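Carboxynorspermidine decarboxylase (Campylobacter jejuni subsp. jejuni 81116, PDB 3N29) probably decarboxylates carboxynorspermidine to the polyamine norspermidine, using pyridoxal 5'-phosphate as cofactor in the active site of a beta/alpha-barrel. Local coordinates at residues Ala209-Glu220 and Lys250-Lys261; Leu156-Phe164 and Ser179-Phe188. One frame throughout, in Å; residues are numbered along the deposited sequence.

Contact 1. Residues Ala209-Glu220 and Lys250-Lys261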
loop_
_atom_site.group_PDB
_atom_site.type_symbol
_atom_site.label_atom_id
_atom_site.label_comp_id
_atom_site.label_asym_id
_atom_site.label_seq_id
_atom_site.Cartn_x
_atom_site.Cartn_y
_atom_site.Cartn_z
ATOM N N ALA A 209 24.356 -16.143 -7.239
ATOM C CA ALA A 209 24.590 -16.934 -8.439
ATOM C C ALA A 209 24.555 -18.434 -8.064
ATOM O O ALA A 209 24.043 -19.259 -8.832
ATOM C CB ALA A 209 25.961 -16.540 -9.087
ATOM N N ASP A 210 25.082 -18.768 -6.876
ATOM C CA ASP A 210 24.949 -20.147 -6.306
ATOM C C ASP A 210 23.508 -20.596 -6.172
ATOM O O ASP A 210 23.212 -21.773 -6.406
ATOM C CB ASP A 210 25.681 -20.306 -4.932
ATOM C CG ASP A 210 27.198 -20.151 -5.018
ATOM O OD1 ASP A 210 27.786 -20.139 -6.138
ATOM O OD2 ASP A 210 27.842 -20.024 -3.941
ATOM N N ALA A 211 22.569 -19.705 -5.778
ATOM C CA ALA A 211 21.172 -20.090 -5.694
ATOM C C ALA A 211 20.556 -20.326 -7.088
ATOM O O ALA A 211 19.807 -21.244 -7.279
ATOM C CB ALA A 211 20.306 -19.000 -4.892
ATOM N N LEU A 212 20.877 -19.494 -8.071
ATOM C CA LEU A 212 20.431 -19.788 -9.473
ATOM C C LEU A 212 20.991 -21.160 -9.965
ATOM O O LEU A 212 20.266 -21.930 -10.574
ATOM C CB LEU A 212 20.811 -18.664 -10.438
ATOM C CG LEU A 212 20.663 -18.965 -11.933
ATOM C CD1 LEU A 212 19.170 -19.270 -12.194
ATOM C CD2 LEU A 212 21.175 -17.886 -12.772
ATOM N N GLU A 213 22.282 -21.413 -9.723
ATOM C CA GLU A 213 22.865 -22.756 -9.983
ATOM C C GLU A 213 21.999 -23.920 -9.385
ATOM O O GLU A 213 21.589 -24.815 -10.127
ATOM C CB GLU A 213 24.320 -22.822 -9.529
ATOM C CG GLU A 213 24.914 -24.187 -9.643
ATOM C CD GLU A 213 26.388 -24.223 -9.503
ATOM O OE1 GLU A 213 26.910 -23.890 -8.409
ATOM O OE2 GLU A 213 27.030 -24.622 -10.518
ATOM N N ALA A 214 21.639 -23.832 -8.099
ATOM C CA ALA A 214 20.771 -24.844 -7.438
ATOM C C ALA A 214 19.418 -24.948 -8.128
ATOM O O ALA A 214 18.952 -26.053 -8.358
ATOM C CB ALA A 214 20.568 -24.533 -5.971
ATOM N N VAL A 215 18.821 -23.828 -8.516
ATOM C CA VAL A 215 17.518 -23.856 -9.249
ATOM C C VAL A 215 17.666 -24.462 -10.650
ATOM O O VAL A 215 16.841 -25.289 -11.071
ATOM C CB VAL A 215 16.769 -22.459 -9.333
ATOM C CG1 VAL A 215 15.493 -22.599 -10.175
ATOM C CG2 VAL A 215 16.353 -21.959 -7.921
ATOM N N LEU A 216 18.756 -24.128 -11.348
ATOM C CA LEU A 216 18.968 -24.672 -12.713
ATOM C C LEU A 216 19.131 -26.147 -12.658
ATOM O O LEU A 216 18.619 -26.879 -13.517
ATOM C CB LEU A 216 20.202 -24.063 -13.404
ATOM C CG LEU A 216 19.908 -22.666 -13.943
ATOM C CD1 LEU A 216 21.231 -21.999 -14.398
ATOM C CD2 LEU A 216 18.935 -22.661 -15.090
ATOM N N LYS A 217 19.857 -26.616 -11.654
ATOM C CA LYS A 217 19.982 -28.062 -11.495
ATOM C C LYS A 217 18.621 -28.758 -11.399
ATOM O O LYS A 217 18.413 -29.813 -12.063
ATOM C CB LYS A 217 20.865 -28.422 -10.308
ATOM C CG LYS A 217 22.330 -27.981 -10.485
ATOM C CD LYS A 217 23.261 -28.595 -9.419
ATOM C CE LYS A 217 24.538 -27.784 -9.346
ATOM N NZ LYS A 217 25.674 -28.364 -8.591
ATOM N N VAL A 218 17.706 -28.187 -10.592
ATOM C CA VAL A 218 16.371 -28.759 -10.420
ATOM C C VAL A 218 15.515 -28.588 -11.689
ATOM O O VAL A 218 14.817 -29.491 -12.132
ATOM C CB VAL A 218 15.663 -28.169 -9.183
ATOM C CG1 VAL A 218 14.229 -28.780 -9.051
ATOM C CG2 VAL A 218 16.487 -28.414 -7.948
ATOM N N PHE A 219 15.607 -27.434 -12.304
ATOM C CA PHE A 219 14.908 -27.195 -13.571
ATOM C C PHE A 219 15.323 -28.166 -14.689
ATOM O O PHE A 219 14.455 -28.689 -15.425
ATOM C CB PHE A 219 15.169 -25.765 -13.979
ATOM C CG PHE A 219 14.562 -25.371 -15.306
ATOM C CD1 PHE A 219 13.192 -25.327 -15.479
ATOM C CD2 PHE A 219 15.380 -24.997 -16.370
ATOM C CE1 PHE A 219 12.624 -24.924 -16.726
ATOM C CE2 PHE A 219 14.838 -24.585 -17.609
ATOM C CZ PHE A 219 13.456 -24.562 -17.795
ATOM N N GLU A 220 16.633 -28.401 -14.851
ATOM C CA GLU A 220 17.065 -29.364 -15.870
ATOM C C GLU A 220 16.679 -30.795 -15.532
ATOM O O GLU A 220 16.334 -31.591 -16.411
ATOM C CB GLU A 220 18.584 -29.268 -16.116
ATOM C CG GLU A 220 18.982 -27.900 -16.586
ATOM C CD GLU A 220 20.470 -27.834 -16.939
ATOM O OE1 GLU A 220 20.904 -28.677 -17.727
ATOM O OE2 GLU A 220 21.171 -26.950 -16.424
ATOM N N LYS A 250 30.331 -16.169 -12.100
ATOM C CA LYS A 250 29.591 -17.418 -12.125
ATOM C C LYS A 250 28.250 -17.322 -12.859
ATOM O O LYS A 250 27.864 -18.261 -13.555
ATOM C CB LYS A 250 29.354 -17.891 -10.707
ATOM C CG LYS A 250 28.514 -19.111 -10.599
ATOM C CD LYS A 250 28.917 -19.827 -9.379
ATOM C CE LYS A 250 28.219 -21.109 -9.243
ATOM N NZ LYS A 250 28.951 -21.885 -8.304
ATOM N N LEU A 251 27.514 -16.207 -12.681
ATOM C CA LEU A 251 26.280 -16.003 -13.418
ATOM C C LEU A 251 26.542 -16.117 -14.890
ATOM O O LEU A 251 25.776 -16.773 -15.584
ATOM C CB LEU A 251 25.675 -14.627 -13.144
ATOM C CG LEU A 251 24.423 -14.212 -13.938
ATOM C CD1 LEU A 251 23.245 -15.178 -13.664
ATOM C CD2 LEU A 251 23.987 -12.736 -13.531
ATOM N N ILE A 252 27.607 -15.460 -15.370
ATOM C CA ILE A 252 27.928 -15.447 -16.805
ATOM C C ILE A 252 28.148 -16.881 -17.368
ATOM O O ILE A 252 27.511 -17.291 -18.325
ATOM C CB ILE A 252 29.158 -14.569 -17.104
ATOM C CG1 ILE A 252 28.812 -13.098 -16.832
ATOM C CG2 ILE A 252 29.719 -14.878 -18.591
ATOM C CD1 ILE A 252 30.128 -12.098 -16.538
ATOM N N ALA A 253 28.980 -17.657 -16.693
ATOM C CA ALA A 253 29.207 -19.077 -17.040
ATOM C C ALA A 253 27.898 -19.913 -17.054
ATOM O O ALA A 253 27.607 -20.607 -18.064
ATOM C CB ALA A 253 30.258 -19.668 -16.110
ATOM N N LEU A 254 27.026 -19.749 -16.034
ATOM C CA LEU A 254 25.808 -20.523 -15.967
ATOM C C LEU A 254 24.961 -20.260 -17.193
ATOM O O LEU A 254 24.444 -21.181 -17.814
ATOM C CB LEU A 254 24.976 -20.193 -14.692
ATOM C CG LEU A 254 25.480 -20.680 -13.340
ATOM C CD1 LEU A 254 24.676 -20.103 -12.193
ATOM C CD2 LEU A 254 25.451 -22.264 -13.332
ATOM N N CYS A 255 24.785 -18.983 -17.504
ATOM C CA CYS A 255 24.013 -18.542 -18.654
ATOM C C CYS A 255 24.648 -19.034 -19.953
ATOM O O CYS A 255 23.971 -19.504 -20.851
ATOM C CB CYS A 255 23.994 -17.022 -18.672
ATOM S SG CYS A 255 22.847 -16.378 -17.348
ATOM N N LYS A 256 25.936 -18.846 -20.071
ATOM C CA LYS A 256 26.636 -19.272 -21.313
ATOM C C LYS A 256 26.563 -20.820 -21.555
ATOM O O LYS A 256 26.248 -21.302 -22.666
ATOM C CB LYS A 256 28.072 -18.746 -21.260
ATOM C CG LYS A 256 28.930 -19.226 -22.373
ATOM C CD LYS A 256 30.074 -18.235 -22.744
ATOM C CE LYS A 256 30.507 -18.518 -24.174
ATOM N NZ LYS A 256 31.532 -17.545 -24.687
ATOM N N ASN A 257 26.877 -21.603 -20.529
ATOM C CA ASN A 257 26.742 -23.082 -20.610
ATOM C C ASN A 257 25.327 -23.534 -20.967
ATOM O O ASN A 257 25.102 -24.409 -21.778
ATOM C CB ASN A 257 27.200 -23.682 -19.286
ATOM C CG ASN A 257 28.665 -23.445 -19.068
ATOM O OD1 ASN A 257 29.386 -23.207 -20.027
ATOM N ND2 ASN A 257 29.119 -23.508 -17.842
ATOM N N PHE A 258 24.340 -22.885 -20.380
ATOM C CA PHE A 258 22.990 -23.360 -20.543
ATOM C C PHE A 258 22.591 -23.115 -21.987
ATOM O O PHE A 258 21.991 -23.999 -22.647
ATOM C CB PHE A 258 22.054 -22.642 -19.559
ATOM C CG PHE A 258 20.682 -23.197 -19.531
ATOM C CD1 PHE A 258 20.314 -24.128 -18.574
ATOM C CD2 PHE A 258 19.748 -22.806 -20.458
ATOM C CE1 PHE A 258 19.018 -24.641 -18.571
ATOM C CE2 PHE A 258 18.454 -23.325 -20.440
ATOM C CZ PHE A 258 18.101 -24.205 -19.510
ATOM N N SER A 259 22.925 -21.927 -22.468
ATOM C CA SER A 259 22.650 -21.486 -23.810
ATOM C C SER A 259 23.213 -22.475 -24.844
ATOM O O SER A 259 22.504 -22.893 -25.789
ATOM C CB SER A 259 23.330 -20.129 -24.056
ATOM O OG SER A 259 22.950 -19.691 -25.334
ATOM N N ASP A 260 24.452 -22.864 -24.593
ATOM C CA ASP A 260 25.212 -23.719 -25.529
ATOM C C ASP A 260 24.656 -25.142 -25.502
ATOM O O ASP A 260 24.532 -25.797 -26.543
ATOM C CB ASP A 260 26.680 -23.728 -25.130
ATOM C CG ASP A 260 27.370 -22.419 -25.441
ATOM O OD1 ASP A 260 26.765 -21.590 -26.166
ATOM O OD2 ASP A 260 28.489 -22.178 -24.932
ATOM N N LYS A 261 24.331 -25.606 -24.305
ATOM C CA LYS A 261 23.923 -26.991 -24.095
ATOM C C LYS A 261 22.643 -27.234 -24.868
ATOM O O LYS A 261 22.498 -28.248 -25.564
ATOM C CB LYS A 261 23.723 -27.239 -22.599
ATOM C CG LYS A 261 23.336 -28.665 -22.240
ATOM C CD LYS A 261 23.152 -28.864 -20.745
ATOM C CE LYS A 261 22.686 -30.287 -20.482
ATOM N NZ LYS A 261 22.505 -30.552 -19.037
#

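Contact 2. Residues Leu156-Phe164 and Ser179-Phe188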
loop_
_atom_site.group_PDB
_atom_site.type_symbol
_atom_site.label_atom_id
_atom_site.label_comp_id
_atom_site.label_asym_id
_atom_site.label_seq_id
_atom_site.Cartn_x
_atom_site.Cartn_y
_atom_site.Cartn_z
ATOM N N LEU A 156 5.518 -17.578 -27.801
ATOM C CA LEU A 156 4.737 -18.051 -26.665
ATOM C C LEU A 156 5.620 -18.892 -25.787
ATOM O O LEU A 156 6.413 -19.748 -26.253
ATOM C CB LEU A 156 3.538 -18.859 -27.124
ATOM C CG LEU A 156 2.522 -18.211 -28.051
ATOM C CD1 LEU A 156 1.412 -19.268 -28.290
ATOM C CD2 LEU A 156 1.990 -16.864 -27.509
ATOM N N GLY A 157 5.522 -18.628 -24.491
ATOM C CA GLY A 157 6.241 -19.418 -23.495
ATOM C C GLY A 157 5.296 -19.935 -22.427
ATOM O O GLY A 157 4.135 -19.469 -22.304
ATOM N N LEU A 158 5.789 -20.893 -21.655
ATOM C CA LEU A 158 5.116 -21.369 -20.444
ATOM C C LEU A 158 5.981 -21.215 -19.207
ATOM O O LEU A 158 7.187 -21.519 -19.233
ATOM C CB LEU A 158 4.735 -22.835 -20.567
ATOM C CG LEU A 158 3.785 -23.175 -21.732
ATOM C CD1 LEU A 158 3.774 -24.676 -21.982
ATOM C CD2 LEU A 158 2.334 -22.595 -21.559
ATOM N N ARG A 159 5.346 -20.832 -18.102
ATOM C CA ARG A 159 6.049 -20.721 -16.850
ATOM C C ARG A 159 6.049 -22.075 -16.155
ATOM O O ARG A 159 5.026 -22.750 -16.092
ATOM C CB ARG A 159 5.452 -19.651 -15.958
ATOM C CG ARG A 159 6.158 -19.642 -14.623
ATOM C CD ARG A 159 5.859 -18.407 -13.824
ATOM N NE ARG A 159 6.589 -18.295 -12.561
ATOM C CZ ARG A 159 6.464 -17.278 -11.708
ATOM N NH1 ARG A 159 5.599 -16.304 -11.950
ATOM N NH2 ARG A 159 7.185 -17.233 -10.594
ATOM N N CYS A 160 7.211 -22.455 -15.655
ATOM C CA CYS A 160 7.470 -23.758 -15.030
ATOM C C CYS A 160 7.565 -23.571 -13.512
ATOM O O CYS A 160 8.264 -22.664 -13.032
ATOM C CB CYS A 160 8.789 -24.255 -15.537
ATOM S SG CYS A 160 8.735 -24.538 -17.334
ATOM N N ASN A 161 6.856 -24.407 -12.773
ATOM C CA ASN A 161 6.894 -24.390 -11.320
ATOM C C ASN A 161 8.062 -25.285 -10.971
ATOM O O ASN A 161 7.976 -26.460 -11.112
ATOM C CB ASN A 161 5.598 -24.930 -10.724
ATOM C CG ASN A 161 5.622 -24.965 -9.213
ATOM O OD1 ASN A 161 6.712 -24.941 -8.620
ATOM N ND2 ASN A 161 4.406 -25.046 -8.555
ATOM N N VAL A 162 9.166 -24.741 -10.523
ATOM C CA VAL A 162 10.309 -25.603 -10.300
ATOM C C VAL A 162 10.245 -26.384 -8.995
ATOM O O VAL A 162 10.889 -27.465 -8.891
ATOM C CB VAL A 162 11.588 -24.833 -10.469
ATOM C CG1 VAL A 162 12.784 -25.676 -10.050
ATOM C CG2 VAL A 162 11.671 -24.440 -11.936
ATOM N N GLU A 163 9.407 -25.933 -8.039
ATOM C CA GLU A 163 9.149 -26.724 -6.801
ATOM C C GLU A 163 10.434 -26.938 -5.982
ATOM O O GLU A 163 10.937 -28.054 -5.844
ATOM C CB GLU A 163 8.517 -28.103 -7.108
ATOM C CG GLU A 163 7.093 -28.132 -7.733
ATOM C CD GLU A 163 6.478 -29.550 -7.692
ATOM O OE1 GLU A 163 6.591 -30.355 -8.677
ATOM O OE2 GLU A 163 5.905 -29.865 -6.629
ATOM N N PHE A 164 10.951 -25.856 -5.426
ATOM C CA PHE A 164 12.232 -25.898 -4.743
ATOM C C PHE A 164 12.292 -24.879 -3.590
ATOM O O PHE A 164 11.577 -23.878 -3.603
ATOM C CB PHE A 164 13.354 -25.675 -5.774
ATOM C CG PHE A 164 14.734 -25.969 -5.244
ATOM C CD1 PHE A 164 15.010 -27.199 -4.616
ATOM C CD2 PHE A 164 15.755 -25.017 -5.364
ATOM C CE1 PHE A 164 16.281 -27.481 -4.117
ATOM C CE2 PHE A 164 17.022 -25.284 -4.858
ATOM C CZ PHE A 164 17.291 -26.534 -4.231
ATOM N N SER A 179 1.947 -23.419 -4.554
ATOM C CA SER A 179 2.110 -22.247 -5.411
ATOM C C SER A 179 1.246 -22.361 -6.663
ATOM O O SER A 179 1.168 -23.409 -7.348
ATOM C CB SER A 179 3.584 -22.010 -5.831
ATOM O OG SER A 179 3.642 -20.924 -6.783
ATOM N N ARG A 180 0.641 -21.220 -6.993
ATOM C CA ARG A 180 -0.171 -21.075 -8.141
ATOM C C ARG A 180 0.627 -20.675 -9.323
ATOM O O ARG A 180 0.058 -20.546 -10.365
ATOM C CB ARG A 180 -1.286 -20.016 -7.900
ATOM C CG ARG A 180 -0.763 -18.609 -7.944
ATOM C CD ARG A 180 -1.711 -17.663 -7.202
ATOM N NE ARG A 180 -1.363 -16.286 -7.489
ATOM C CZ ARG A 180 -0.324 -15.651 -6.967
ATOM N NH1 ARG A 180 0.473 -16.283 -6.132
ATOM N NH2 ARG A 180 -0.099 -14.398 -7.292
ATOM N N LEU A 181 1.945 -20.458 -9.185
ATOM C CA LEU A 181 2.748 -19.891 -10.288
ATOM C C LEU A 181 3.521 -20.997 -10.993
ATOM O O LEU A 181 4.302 -21.756 -10.386
ATOM C CB LEU A 181 3.687 -18.822 -9.788
ATOM C CG LEU A 181 3.034 -17.689 -8.974
ATOM C CD1 LEU A 181 4.082 -16.797 -8.271
ATOM C CD2 LEU A 181 2.151 -16.906 -9.867
ATOM N N GLY A 182 3.265 -21.063 -12.293
ATOM C CA GLY A 182 3.811 -22.078 -13.188
ATOM C C GLY A 182 3.105 -23.418 -13.198
ATOM O O GLY A 182 2.313 -23.754 -12.320
ATOM N N ILE A 183 3.510 -24.224 -14.179
ATOM C CA ILE A 183 3.051 -25.574 -14.412
ATOM C C ILE A 183 4.140 -26.568 -13.893
ATOM O O ILE A 183 5.366 -26.352 -14.150
ATOM C CB ILE A 183 2.863 -25.707 -15.983
ATOM C CG1 ILE A 183 1.885 -24.644 -16.526
ATOM C CG2 ILE A 183 2.418 -27.091 -16.433
ATOM C CD1 ILE A 183 2.037 -24.490 -18.055
ATOM N N ARG A 184 3.735 -27.613 -13.151
ATOM C CA ARG A 184 4.655 -28.597 -12.591
ATOM C C ARG A 184 5.027 -29.561 -13.732
ATOM O O ARG A 184 4.283 -29.702 -14.723
ATOM C CB ARG A 184 4.064 -29.329 -11.390
ATOM C CG ARG A 184 3.871 -28.450 -10.192
ATOM C CD ARG A 184 3.217 -29.195 -9.022
ATOM N NE ARG A 184 1.859 -29.585 -9.375
ATOM C CZ ARG A 184 1.139 -30.496 -8.703
ATOM N NH1 ARG A 184 1.615 -31.067 -7.607
ATOM N NH2 ARG A 184 -0.088 -30.793 -9.097
ATOM N N ALA A 185 6.205 -30.144 -13.635
ATOM C CA ALA A 185 6.782 -30.906 -14.794
ATOM C C ALA A 185 5.892 -32.091 -15.241
ATOM O O ALA A 185 5.785 -32.399 -16.414
ATOM C CB ALA A 185 8.186 -31.392 -14.453
ATOM N N LYS A 186 5.191 -32.708 -14.316
ATOM C CA LYS A 186 4.319 -33.841 -14.646
ATOM C C LYS A 186 3.170 -33.453 -15.594
ATOM O O LYS A 186 2.651 -34.284 -16.377
ATOM C CB LYS A 186 3.741 -34.436 -13.369
ATOM C CG LYS A 186 2.720 -33.510 -12.645
ATOM C CD LYS A 186 2.367 -34.127 -11.306
ATOM C CE LYS A 186 1.139 -33.586 -10.681
ATOM N NZ LYS A 186 0.602 -34.676 -9.760
ATOM N N ASP A 187 2.781 -32.180 -15.552
ATOM C CA ASP A 187 1.737 -31.732 -16.419
ATOM C C ASP A 187 2.238 -31.388 -17.828
ATOM O O ASP A 187 1.438 -31.108 -18.694
ATOM C CB ASP A 187 1.026 -30.563 -15.761
ATOM C CG ASP A 187 0.246 -30.998 -14.545
ATOM O OD1 ASP A 187 -0.027 -32.220 -14.344
ATOM O OD2 ASP A 187 -0.065 -30.124 -13.756
ATOM N N PHE A 188 3.540 -31.476 -18.062
ATOM C CA PHE A 188 4.074 -31.364 -19.430
ATOM C C PHE A 188 3.979 -32.659 -20.197
ATOM O O PHE A 188 4.117 -32.673 -21.420
ATOM C CB PHE A 188 5.532 -30.895 -19.420
ATOM C CG PHE A 188 5.689 -29.412 -19.300
ATOM C CD1 PHE A 188 6.235 -28.679 -20.316
ATOM C CD2 PHE A 188 5.266 -28.747 -18.151
ATOM C CE1 PHE A 188 6.359 -27.308 -20.203
ATOM C CE2 PHE A 188 5.405 -27.359 -18.036
ATOM C CZ PHE A 188 5.940 -26.654 -19.068
HETATM O O HOH W 1 7.710 -29.407 -11.350
HETATM O O HOH W 2 1.752 -24.623 -9.745
#

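Contact 1. Residues Ala209-Glu220 and Lys250-Lys261
Leu254 is the knob of this helix pair: its side chain enters a hole formed by Ala209, Leu212, Glu213 and Leu216, and its CD1 comes within 3.5 Å of Ala209 O. Beside it, CD2 of Leu212 meets CD1 of Leu251 at 3.5 Å, the two side chains crossing at about a right angle. Further along, Phe258 turns its CZ to the edge of the Phe219 ring, 3.8 Å from CE2, while Leu216 CD2 lies obliquely to the Phe258 ring. These are the outer helices 209-223 and 248-262 of the beta/alpha-barrel, running nearly parallel, with segment axes 24° apart and 9.6 Å at closest approach. Salt bridges flank the apolar seam. Lys250, its chain extended, crosses Asp210 and Glu213 and forks between them: NZ donates to Asp210 OD1 at 3.0 Å and to Glu213 OE1 at 2.9 Å, meeting both carboxylates from above their planes. Near the other end, Lys261 NZ reaches Glu220 OE1 at 2.8 Å, almost along the C-O axis, and Tyr262 OH shares that oxygen. Underneath, Val233 of strand 232-234 supports both Phe219 and Phe258, and Val266 of strand 265-268 packs on Phe258.

Contact 2. Residues Leu156-Phe164 and Ser179-Phe188
Arg159 lays its guanidinium over Leu181, whose CB sits 3.7 Å from CZ and beneath the centre of one face. The arginine is stretched out to get there: CG is anti to the backbone N (chi1 176°) and the chain stays extended to NE, passing over Gly182 on the way. Its NH2 is held by His202 O. Between the backbones there is a single beta bridge, Cys160 with Ile183: Ile183 N donates to Arg159 O at 2.9 Å, and Asn161 N to Ile183 O at 2.8 Å, the latter nearly straight at the hydrogen. Gly182, with positive phi, packs its CA 3.2 Å from Arg159 O, close against the Cys160-Asn161 backbone. The loop thereby pairs with the chain near the end of barrel strand 155-159.

Apolar groups gather beside the bridge. Leu158 touches Ile183 CD1 through CD2 and Phe188 through CD1, and Cys160 SG approaches that ring obliquely, 3.9 Å from CZ. In Asn161, chi1 of 178° carries the amide away from the residue's own N and alongside Arg184, and ND2 donates to a water at 2.9 Å that also binds Ser179 O and Gly182 O. A second water joins Asn161 O, Glu163 OE1 and Ala185 N. Glu163 CD packs on Arg184 CD at 3.5 Å, but the charged ends stay beyond salt-bridge range. Ser179 OG takes Leu181 N in an ST turn, while Ser179 O also accepts from Asn291 of the second subunit. With only two direct hydrogen bonds between the segments, much of the remaining polar linkage runs through water, and whatever attraction Glu163 and Arg184 exert on each other is probably modest.

In the fold
Contact 2 comes first along the chain, and contact 1 follows on the barrel's outer helical layer; their centres are 18 Å apart. They touch directly where helix 209-223 covers Cys160, Val162 and Phe164: Val218 CG1 packs on Val162 CG1 at 3.6 Å, and Phe219 CE1 lies 4.0 Å from Cys160 SG. Contact 2 is the nearer to the cofactor, with the Arg159 side chain about 4 Å from the bound pyridoxal phosphate and the Leu181 side chain about 9 Å from norspermidine. In contact 1 the Leu251 side chain is about 11 Å from the cofactor. The second subunit reaches contact 2, where its Cys349 packs on Leu181, but does not touch contact 1.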